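Local coordinates for beta-amyloid-like protein (Caenorhabditis elegans, PDB 3K66), which binds heparin through its E2 domain and, as a homologue of human amyloid precursor protein, probably acts in cell adhesion and nervous-system development, at residues A[16-21]-A[89-94]; A[132-137]-A[199-204]; A[146-151]-A[160-165]. One frame throughout, in Å; residues are numbered along the deposited sequence.

Contact 1 of 3, residues A[16-21]-A[89-94]; sequences DDFKKA and AVHEER
His-91 ND1 is engaged in two ways: it lies over one face of the Phe-18 ring, 3.3 Å from Phe-18 CG, and it is hydrogen-bonded to Glu-14 OE2, one turn before Phe-18 on the same helix. The pair bridges the antiparallel helical hairpin, a two-stranded coiled coil in E2 domains, formed here by helices 14-53 and 55-119. The rings make a face-to-face stack: their centroids are 3.7 Å apart and their planes differ by only 11°. In both residues CG is anti to the backbone N (chi1 177° for Phe-18, 179° for His-91), which sends each ring off its own helix to meet the other broadside. His-91 CB extends the overlap as a CH-pi contact, 3.9 Å from the centroid of the Phe-18 ring and over its face. The Glu-14 bond probably limits rotation of the imidazole and keeps it flat against the phenyl group. Glu-14 also pairs with Arg-94 through OE1, so one carboxylate links two successive turns of helix 55-119. Arg-94 in turn bonds to the Tyr-5 carbonyl and makes a cation-pi contact with its ring. Across the stack, Phe-18 CD2 sits 3.5 Å from His-91 CE1.

Contact 2 of 3, residues A[132-137]-A[199-204]; sequences AYIRAE and VTYWKD
Arg-135 meets Tyr-201 with its guanidinium edge turned to the phenol oxygen, and the two flat groups stand nearly perpendicular, their planes 82° apart. The contact is helix-to-helix packing in the all-helical C-terminal half of the E2 domain. Its one hydrogen bond across the segments runs from Arg-135 NE to Tyr-201 OH, 2.7 Å long with an N-H...O angle of 156°, and the oxygen lies close to the guanidinium plane. Arg-135 does not start out aimed at its partner. A bend at chi3 folds the end of the chain back, bringing NE to the phenol, while the methylene Arg-135 CD comes 3.4 Å from Tyr-201 OH as the two chains cross at a slant.

Ile-134 supplies the apolar half. It is directed between the two aromatic residues of the facing helix, whose rings diverge because Tyr-201 and Trp-202 are consecutive, about 100° apart around the helix. Ile-134 CG2 approaches Tyr-201 CE2 at 4.1 Å and Trp-202 CD1 at 4.0 Å, while its other branch places Ile-134 CD1 4.0 Å from Trp-202 CB. Relative to Tyr-201 the isoleucine runs in the opposite direction; relative to Trp-202 it crosses at about a right angle.

The axes of segments 132-137 and 199-204 run in roughly the same direction, at 28°, and come within 10.2 Å. Trp-202 touches Ile-177 and Asn-178 of helix 163-182. Tyr-133 meets Arg-176 and Thr-180 of that helix and Ala-106 and Thr-107 of helix 55-119, so helix 123-154 is flanked by three others.

Contact 3 of 3, residues A[146-151]-A[160-165]; sequences NRYRHL and AAYKPT
A helical hairpin closes where helix 123-154 gives way, through the short helix 156-160, to the antiparallel helix 163-182, and Tyr-162, at the N-cap position of the latter, turns its side chain back across the gap. Three residues of helix 123-154 touch its ring. Arg-147 puts NH1 over one face at the phenol end, 3.3 Å from Tyr-162 CZ, although the guanidinium is tilted by 50° against the ring and so does not lie flat on it. The same NH1 is 3.4 Å from Tyr-162 OH, but the angle is too poor for a hydrogen bond, and the approach is van der Waals packing. The aliphatic part also takes part, Arg-147 CD being 3.4 Å from Tyr-162 OH. The chain, extended from CG to NE, crosses the tyrosine at about a right angle and takes NE to the phenol end; the turn at chi4 (-72°) then brings NH1 back over the ring.

Leu-151, one turn further along, brings CD1 to within 4.2 Å of Tyr-162 CD2. That same ring carbon is met by Tyr-148 CD1, also at 4.2 Å. The two tyrosines run past each other in opposite directions, with Tyr-162 CD2 at the rim of the Tyr-148 ring rather than above it, so they are in contact without stacking.

Tyr-148 reaches on to the first turn of the second helix, where it also touches Val-166. Lys-163 is anti at every side-chain torsion and passes obliquely along the phenol: Tyr-148 OH lies 3.5 Å from Lys-163 CD.

In the fold
From the N terminus, helix 14-53 runs out and helix 55-119 returns, and contact 1 closes this almost wholly helical excursion of 67 intervening residues. Contact 2 opens later, on helix 123-154, and closes after 61 residues on helix 195-209. Contact 3 falls within that span, closing a short, mostly helical connection between helices 123-154 and 163-182, with eight residues between its segments, so it nests in contact 2, while contact 1 precedes both in series. Helix 123-154 serves both later contacts, whose centres are about 23 Å apart. The first hairpin meets the C-terminal helices directly: Glu-92 CB of contact 1 packs 3.9 Å from Arg-147 NE of contact 3.

Contact 1 of 3, residues A[16-21]-A[89-94]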
loop_
_atom_site.group_PDB
_atom_site.type_symbol
_atom_site.label_atom_id
_atom_site.label_comp_id
_atom_site.label_asym_id
_atom_site.label_seq_id
_atom_site.Cartn_x
_atom_site.Cartn_y
_atom_site.Cartn_z
ATOM N N ASP A 16 -5.347 -9.865 -1.028
ATOM C CA ASP A 16 -6.150 -10.670 -0.115
ATOM C C ASP A 16 -5.331 -11.266 1.039
ATOM O O ASP A 16 -5.712 -11.088 2.201
ATOM C CB ASP A 16 -6.856 -11.781 -0.890
ATOM C CG ASP A 16 -7.959 -12.451 -0.091
ATOM O OD1 ASP A 16 -8.926 -11.747 0.292
ATOM O OD2 ASP A 16 -7.852 -13.682 0.143
ATOM N N ASP A 17 -4.206 -11.933 0.742
ATOM C CA ASP A 17 -3.381 -12.548 1.797
ATOM C C ASP A 17 -2.958 -11.520 2.833
ATOM O O ASP A 17 -2.957 -11.794 4.034
ATOM C CB ASP A 17 -2.110 -13.200 1.233
ATOM C CG ASP A 17 -2.302 -13.785 -0.146
ATOM O OD1 ASP A 17 -3.204 -14.628 -0.315
ATOM O OD2 ASP A 17 -1.540 -13.394 -1.059
ATOM N N PHE A 18 -2.584 -10.339 2.351
ATOM C CA PHE A 18 -2.161 -9.246 3.218
ATOM C C PHE A 18 -3.331 -8.780 4.070
ATOM O O PHE A 18 -3.269 -8.795 5.305
ATOM C CB PHE A 18 -1.665 -8.073 2.391
ATOM C CG PHE A 18 -1.275 -6.893 3.213
ATOM C CD1 PHE A 18 -0.216 -6.978 4.113
ATOM C CD2 PHE A 18 -1.988 -5.707 3.131
ATOM C CE1 PHE A 18 0.141 -5.893 4.908
ATOM C CE2 PHE A 18 -1.639 -4.615 3.920
ATOM C CZ PHE A 18 -0.579 -4.712 4.815
ATOM N N LYS A 19 -4.404 -8.382 3.396
ATOM C CA LYS A 19 -5.613 -7.915 4.070
ATOM C C LYS A 19 -6.008 -8.900 5.165
ATOM O O LYS A 19 -6.485 -8.516 6.234
ATOM C CB LYS A 19 -6.747 -7.790 3.058
ATOM C CG LYS A 19 -7.760 -6.905 3.499
ATOM N N LYS A 20 -5.799 -10.182 4.888
ATOM C CA LYS A 20 -6.123 -11.239 5.840
ATOM C C LYS A 20 -5.094 -11.285 6.970
ATOM O O LYS A 20 -5.469 -11.356 8.144
ATOM C CB LYS A 20 -6.190 -12.595 5.126
ATOM N N ALA A 21 -3.805 -11.246 6.623
ATOM C CA ALA A 21 -2.759 -11.281 7.645
ATOM C C ALA A 21 -2.947 -10.095 8.573
ATOM O O ALA A 21 -2.816 -10.202 9.780
ATOM C CB ALA A 21 -1.385 -11.226 7.006
ATOM N N ALA A 89 6.390 -3.491 4.872
ATOM C CA ALA A 89 7.593 -3.525 4.059
ATOM C C ALA A 89 7.460 -4.724 3.121
ATOM O O ALA A 89 7.623 -4.594 1.904
ATOM C CB ALA A 89 8.816 -3.667 4.953
ATOM N N VAL A 90 7.139 -5.887 3.686
ATOM C CA VAL A 90 6.961 -7.082 2.869
ATOM C C VAL A 90 5.883 -6.826 1.807
ATOM O O VAL A 90 6.131 -6.952 0.602
ATOM C CB VAL A 90 6.542 -8.300 3.718
ATOM C CG1 VAL A 90 6.396 -9.532 2.824
ATOM C CG2 VAL A 90 7.567 -8.553 4.780
ATOM N N HIS A 91 4.690 -6.454 2.259
ATOM C CA HIS A 91 3.591 -6.182 1.352
ATOM C C HIS A 91 4.043 -5.240 0.228
ATOM O O HIS A 91 3.978 -5.596 -0.951
ATOM C CB HIS A 91 2.420 -5.567 2.122
ATOM C CG HIS A 91 1.235 -5.234 1.265
ATOM N ND1 HIS A 91 0.533 -6.187 0.554
ATOM C CD2 HIS A 91 0.609 -4.056 1.033
ATOM C CE1 HIS A 91 -0.475 -5.609 -0.075
ATOM N NE2 HIS A 91 -0.450 -4.316 0.200
ATOM N N GLU A 92 4.516 -4.047 0.588
ATOM C CA GLU A 92 4.972 -3.100 -0.427
ATOM C C GLU A 92 6.032 -3.739 -1.335
ATOM O O GLU A 92 6.066 -3.464 -2.535
ATOM C CB GLU A 92 5.523 -1.815 0.222
ATOM N N GLU A 93 6.899 -4.591 -0.789
ATOM C CA GLU A 93 7.885 -5.237 -1.647
ATOM C C GLU A 93 7.187 -6.154 -2.657
ATOM O O GLU A 93 7.476 -6.095 -3.859
ATOM C CB GLU A 93 8.894 -6.047 -0.843
ATOM C CG GLU A 93 9.971 -5.217 -0.412
ATOM N N ARG A 94 6.248 -6.979 -2.208
ATOM C CA ARG A 94 5.572 -7.858 -3.160
ATOM C C ARG A 94 4.792 -7.073 -4.187
ATOM O O ARG A 94 4.938 -7.303 -5.381
ATOM C CB ARG A 94 4.635 -8.839 -2.444
ATOM C CG ARG A 94 5.373 -9.794 -1.546
ATOM C CD ARG A 94 4.459 -10.773 -0.863
ATOM N NE ARG A 94 5.187 -11.526 0.164
ATOM C CZ ARG A 94 4.599 -12.306 1.061
ATOM N NH1 ARG A 94 3.275 -12.429 1.046
ATOM N NH2 ARG A 94 5.330 -12.956 1.956
#

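Contact 2 of 3, residues A[132-137]-A[199-204]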
loop_
_atom_site.group_PDB
_atom_site.type_symbol
_atom_site.label_atom_id
_atom_site.label_comp_id
_atom_site.label_asym_id
_atom_site.label_seq_id
_atom_site.Cartn_x
_atom_site.Cartn_y
_atom_site.Cartn_z
ATOM N N ALA A 132 -2.890 -2.387 -21.990
ATOM C CA ALA A 132 -2.512 -3.228 -20.860
ATOM C C ALA A 132 -1.290 -2.608 -20.183
ATOM O O ALA A 132 -1.216 -2.490 -18.953
ATOM C CB ALA A 132 -2.200 -4.636 -21.335
ATOM N N TYR A 133 -0.331 -2.206 -21.004
ATOM C CA TYR A 133 0.882 -1.596 -20.482
ATOM C C TYR A 133 0.542 -0.326 -19.720
ATOM O O TYR A 133 1.128 -0.051 -18.665
ATOM C CB TYR A 133 1.848 -1.275 -21.623
ATOM C CG TYR A 133 3.026 -0.472 -21.164
ATOM C CD1 TYR A 133 3.995 -1.022 -20.322
ATOM C CD2 TYR A 133 3.135 0.867 -21.515
ATOM C CE1 TYR A 133 5.038 -0.246 -19.839
ATOM C CE2 TYR A 133 4.165 1.660 -21.045
ATOM C CZ TYR A 133 5.115 1.101 -20.203
ATOM O OH TYR A 133 6.141 1.901 -19.719
ATOM N N ILE A 134 -0.392 0.450 -20.262
ATOM C CA ILE A 134 -0.822 1.690 -19.637
ATOM C C ILE A 134 -1.474 1.420 -18.285
ATOM O O ILE A 134 -1.162 2.056 -17.283
ATOM C CB ILE A 134 -1.833 2.431 -20.547
ATOM C CG1 ILE A 134 -1.069 3.110 -21.684
ATOM C CG2 ILE A 134 -2.651 3.456 -19.740
ATOM C CD1 ILE A 134 -1.952 3.841 -22.647
ATOM N N ARG A 135 -2.394 0.469 -18.268
ATOM C CA ARG A 135 -3.090 0.103 -17.038
ATOM C C ARG A 135 -2.021 -0.203 -16.000
ATOM O O ARG A 135 -2.093 0.283 -14.872
ATOM C CB ARG A 135 -3.961 -1.140 -17.288
ATOM C CG ARG A 135 -5.450 -0.922 -17.054
ATOM C CD ARG A 135 -6.298 -2.139 -17.402
ATOM N NE ARG A 135 -6.463 -2.275 -18.837
ATOM C CZ ARG A 135 -5.974 -3.283 -19.543
ATOM N NH1 ARG A 135 -5.294 -4.237 -18.917
ATOM N NH2 ARG A 135 -6.164 -3.328 -20.864
ATOM N N ALA A 136 -1.017 -0.987 -16.403
ATOM C CA ALA A 136 0.074 -1.392 -15.509
ATOM C C ALA A 136 0.799 -0.225 -14.860
ATOM O O ALA A 136 0.906 -0.148 -13.637
ATOM C CB ALA A 136 1.073 -2.261 -16.255
ATOM N N GLU A 137 1.331 0.669 -15.683
ATOM C CA GLU A 137 2.027 1.831 -15.154
ATOM C C GLU A 137 1.080 2.674 -14.282
ATOM O O GLU A 137 1.439 3.088 -13.171
ATOM C CB GLU A 137 2.592 2.670 -16.299
ATOM C CG GLU A 137 3.681 1.949 -17.058
ATOM C CD GLU A 137 5.032 2.121 -16.411
ATOM O OE1 GLU A 137 5.074 2.391 -15.194
ATOM O OE2 GLU A 137 6.061 1.988 -17.109
ATOM N N VAL A 199 -4.097 7.292 -26.160
ATOM C CA VAL A 199 -3.894 8.511 -25.358
ATOM C C VAL A 199 -5.154 8.855 -24.557
ATOM O O VAL A 199 -5.083 9.144 -23.363
ATOM C CB VAL A 199 -3.488 9.749 -26.225
ATOM C CG1 VAL A 199 -3.412 10.980 -25.349
ATOM C CG2 VAL A 199 -2.127 9.534 -26.883
ATOM N N THR A 200 -6.309 8.833 -25.217
ATOM C CA THR A 200 -7.562 9.111 -24.528
ATOM C C THR A 200 -7.776 8.046 -23.444
ATOM O O THR A 200 -8.160 8.345 -22.298
ATOM C CB THR A 200 -8.732 9.124 -25.508
ATOM O OG1 THR A 200 -8.465 10.089 -26.532
ATOM C CG2 THR A 200 -10.045 9.493 -24.782
ATOM N N TYR A 201 -7.490 6.800 -23.805
ATOM C CA TYR A 201 -7.627 5.705 -22.863
ATOM C C TYR A 201 -6.796 6.000 -21.634
ATOM O O TYR A 201 -7.208 5.736 -20.506
ATOM C CB TYR A 201 -7.154 4.385 -23.465
ATOM C CG TYR A 201 -7.231 3.227 -22.488
ATOM C CD1 TYR A 201 -8.452 2.645 -22.148
ATOM C CD2 TYR A 201 -6.072 2.718 -21.899
ATOM C CE1 TYR A 201 -8.510 1.588 -21.251
ATOM C CE2 TYR A 201 -6.120 1.670 -21.009
ATOM C CZ TYR A 201 -7.345 1.108 -20.689
ATOM O OH TYR A 201 -7.391 0.053 -19.805
ATOM N N TRP A 202 -5.607 6.538 -21.854
ATOM C CA TRP A 202 -4.716 6.869 -20.745
ATOM C C TRP A 202 -5.361 7.947 -19.875
ATOM O O TRP A 202 -5.416 7.809 -18.666
ATOM C CB TRP A 202 -3.371 7.334 -21.299
ATOM C CG TRP A 202 -2.358 7.754 -20.306
ATOM C CD1 TRP A 202 -2.297 7.412 -18.986
ATOM C CD2 TRP A 202 -1.140 8.445 -20.590
ATOM N NE1 TRP A 202 -1.098 7.832 -18.436
ATOM C CE2 TRP A 202 -0.378 8.465 -19.402
ATOM C CE3 TRP A 202 -0.624 9.039 -21.739
ATOM C CZ2 TRP A 202 0.883 9.054 -19.334
ATOM C CZ3 TRP A 202 0.637 9.631 -21.680
ATOM C CH2 TRP A 202 1.383 9.632 -20.480
ATOM N N LYS A 203 -5.868 9.013 -20.488
ATOM C CA LYS A 203 -6.506 10.072 -19.720
ATOM C C LYS A 203 -7.745 9.502 -19.017
ATOM O O LYS A 203 -7.972 9.741 -17.821
ATOM C CB LYS A 203 -6.888 11.246 -20.632
ATOM C CG LYS A 203 -7.788 12.299 -19.998
ATOM C CD LYS A 203 -9.276 11.961 -20.172
ATOM C CE LYS A 203 -10.170 13.204 -20.008
ATOM N NZ LYS A 203 -9.930 13.898 -18.692
ATOM N N ASP A 204 -8.539 8.736 -19.766
ATOM C CA ASP A 204 -9.732 8.124 -19.201
ATOM C C ASP A 204 -9.364 7.164 -18.073
ATOM O O ASP A 204 -9.909 7.243 -16.976
ATOM C CB ASP A 204 -10.550 7.392 -20.276
ATOM C CG ASP A 204 -11.361 8.351 -21.127
ATOM O OD1 ASP A 204 -11.765 9.391 -20.564
ATOM O OD2 ASP A 204 -11.599 8.076 -22.332
#

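Contact 3 of 3, residues A[146-151]-A[160-165]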
loop_
_atom_site.group_PDB
_atom_site.type_symbol
_atom_site.label_atom_id
_atom_site.label_comp_id
_atom_site.label_asym_id
_atom_site.label_seq_id
_atom_site.Cartn_x
_atom_site.Cartn_y
_atom_site.Cartn_z
ATOM N N ASN A 146 -1.407 6.529 -3.234
ATOM C CA ASN A 146 -2.101 6.024 -2.062
ATOM C C ASN A 146 -1.149 5.830 -0.884
ATOM O O ASN A 146 -1.466 6.216 0.232
ATOM C CB ASN A 146 -2.857 4.736 -2.410
ATOM C CG ASN A 146 -4.089 5.007 -3.271
ATOM O OD1 ASN A 146 -4.672 4.091 -3.857
ATOM N ND2 ASN A 146 -4.491 6.281 -3.349
ATOM N N ARG A 147 0.035 5.290 -1.136
ATOM C CA ARG A 147 1.006 5.104 -0.065
ATOM C C ARG A 147 1.307 6.471 0.587
ATOM O O ARG A 147 1.345 6.612 1.805
ATOM C CB ARG A 147 2.289 4.483 -0.634
ATOM C CG ARG A 147 3.168 3.733 0.382
ATOM C CD ARG A 147 4.120 2.787 -0.358
ATOM N NE ARG A 147 5.017 2.033 0.522
ATOM C CZ ARG A 147 6.050 2.563 1.186
ATOM N NH1 ARG A 147 6.335 3.865 1.082
ATOM N NH2 ARG A 147 6.814 1.792 1.949
ATOM N N TYR A 148 1.501 7.483 -0.244
ATOM C CA TYR A 148 1.789 8.827 0.224
ATOM C C TYR A 148 0.614 9.333 1.030
ATOM O O TYR A 148 0.781 10.117 1.969
ATOM C CB TYR A 148 2.029 9.745 -0.973
ATOM C CG TYR A 148 2.347 11.174 -0.627
ATOM C CD1 TYR A 148 3.483 11.485 0.099
ATOM C CD2 TYR A 148 1.517 12.215 -1.042
ATOM C CE1 TYR A 148 3.792 12.799 0.410
ATOM C CE2 TYR A 148 1.817 13.533 -0.741
ATOM C CZ TYR A 148 2.957 13.816 -0.014
ATOM O OH TYR A 148 3.269 15.121 0.294
ATOM N N ARG A 149 -0.586 8.909 0.645
ATOM C CA ARG A 149 -1.785 9.323 1.367
ATOM C C ARG A 149 -1.786 8.707 2.775
ATOM O O ARG A 149 -1.846 9.431 3.767
ATOM C CB ARG A 149 -3.036 8.925 0.578
ATOM N N HIS A 150 -1.701 7.380 2.866
ATOM C CA HIS A 150 -1.671 6.701 4.165
ATOM C C HIS A 150 -0.573 7.290 5.037
ATOM O O HIS A 150 -0.810 7.635 6.178
ATOM C CB HIS A 150 -1.427 5.194 3.992
ATOM C CG HIS A 150 -1.459 4.499 5.237
ATOM N N LEU A 151 0.631 7.413 4.490
ATOM C CA LEU A 151 1.753 7.966 5.246
ATOM C C LEU A 151 1.515 9.410 5.678
ATOM O O LEU A 151 2.033 9.832 6.702
ATOM C CB LEU A 151 3.047 7.842 4.426
ATOM C CG LEU A 151 3.561 6.403 4.406
ATOM C CD1 LEU A 151 4.172 6.057 3.061
ATOM C CD2 LEU A 151 4.561 6.227 5.540
ATOM N N ALA A 160 6.984 13.100 4.523
ATOM C CA ALA A 160 7.879 14.125 4.024
ATOM C C ALA A 160 9.170 13.507 3.472
ATOM O O ALA A 160 9.747 14.022 2.514
ATOM C CB ALA A 160 8.184 15.123 5.127
ATOM N N ALA A 161 9.618 12.401 4.062
ATOM C CA ALA A 161 10.834 11.734 3.601
ATOM C C ALA A 161 10.500 10.776 2.464
ATOM O O ALA A 161 11.279 9.875 2.138
ATOM C CB ALA A 161 11.484 10.966 4.751
ATOM N N TYR A 162 9.331 10.975 1.866
ATOM C CA TYR A 162 8.882 10.128 0.785
ATOM C C TYR A 162 8.496 10.982 -0.409
ATOM O O TYR A 162 8.640 10.554 -1.558
ATOM C CB TYR A 162 7.684 9.310 1.254
ATOM C CG TYR A 162 7.252 8.217 0.301
ATOM C CD1 TYR A 162 8.159 7.252 -0.140
ATOM C CD2 TYR A 162 5.919 8.103 -0.102
ATOM C CE1 TYR A 162 7.750 6.196 -0.947
ATOM C CE2 TYR A 162 5.496 7.050 -0.905
ATOM C CZ TYR A 162 6.414 6.094 -1.324
ATOM O OH TYR A 162 5.993 5.021 -2.079
ATOM N N LYS A 163 8.030 12.197 -0.136
ATOM C CA LYS A 163 7.592 13.081 -1.201
ATOM C C LYS A 163 8.580 13.159 -2.350
ATOM O O LYS A 163 8.218 12.877 -3.488
ATOM C CB LYS A 163 7.288 14.481 -0.660
ATOM C CG LYS A 163 6.589 15.379 -1.678
ATOM C CD LYS A 163 6.072 16.664 -1.052
ATOM C CE LYS A 163 5.235 17.477 -2.060
ATOM N NZ LYS A 163 4.457 18.613 -1.449
ATOM N N PRO A 164 9.840 13.517 -2.075
ATOM C CA PRO A 164 10.790 13.589 -3.189
ATOM C C PRO A 164 10.712 12.311 -4.029
ATOM O O PRO A 164 10.695 12.354 -5.265
ATOM C CB PRO A 164 12.132 13.762 -2.480
ATOM C CG PRO A 164 11.929 13.017 -1.199
ATOM C CD PRO A 164 10.548 13.473 -0.784
ATOM N N THR A 165 10.640 11.176 -3.341
ATOM C CA THR A 165 10.540 9.862 -3.984
ATOM C C THR A 165 9.262 9.692 -4.834
ATOM O O THR A 165 9.295 9.137 -5.939
ATOM C CB THR A 165 10.580 8.755 -2.901
ATOM O OG1 THR A 165 11.823 8.843 -2.187
ATOM C CG2 THR A 165 10.442 7.377 -3.511
#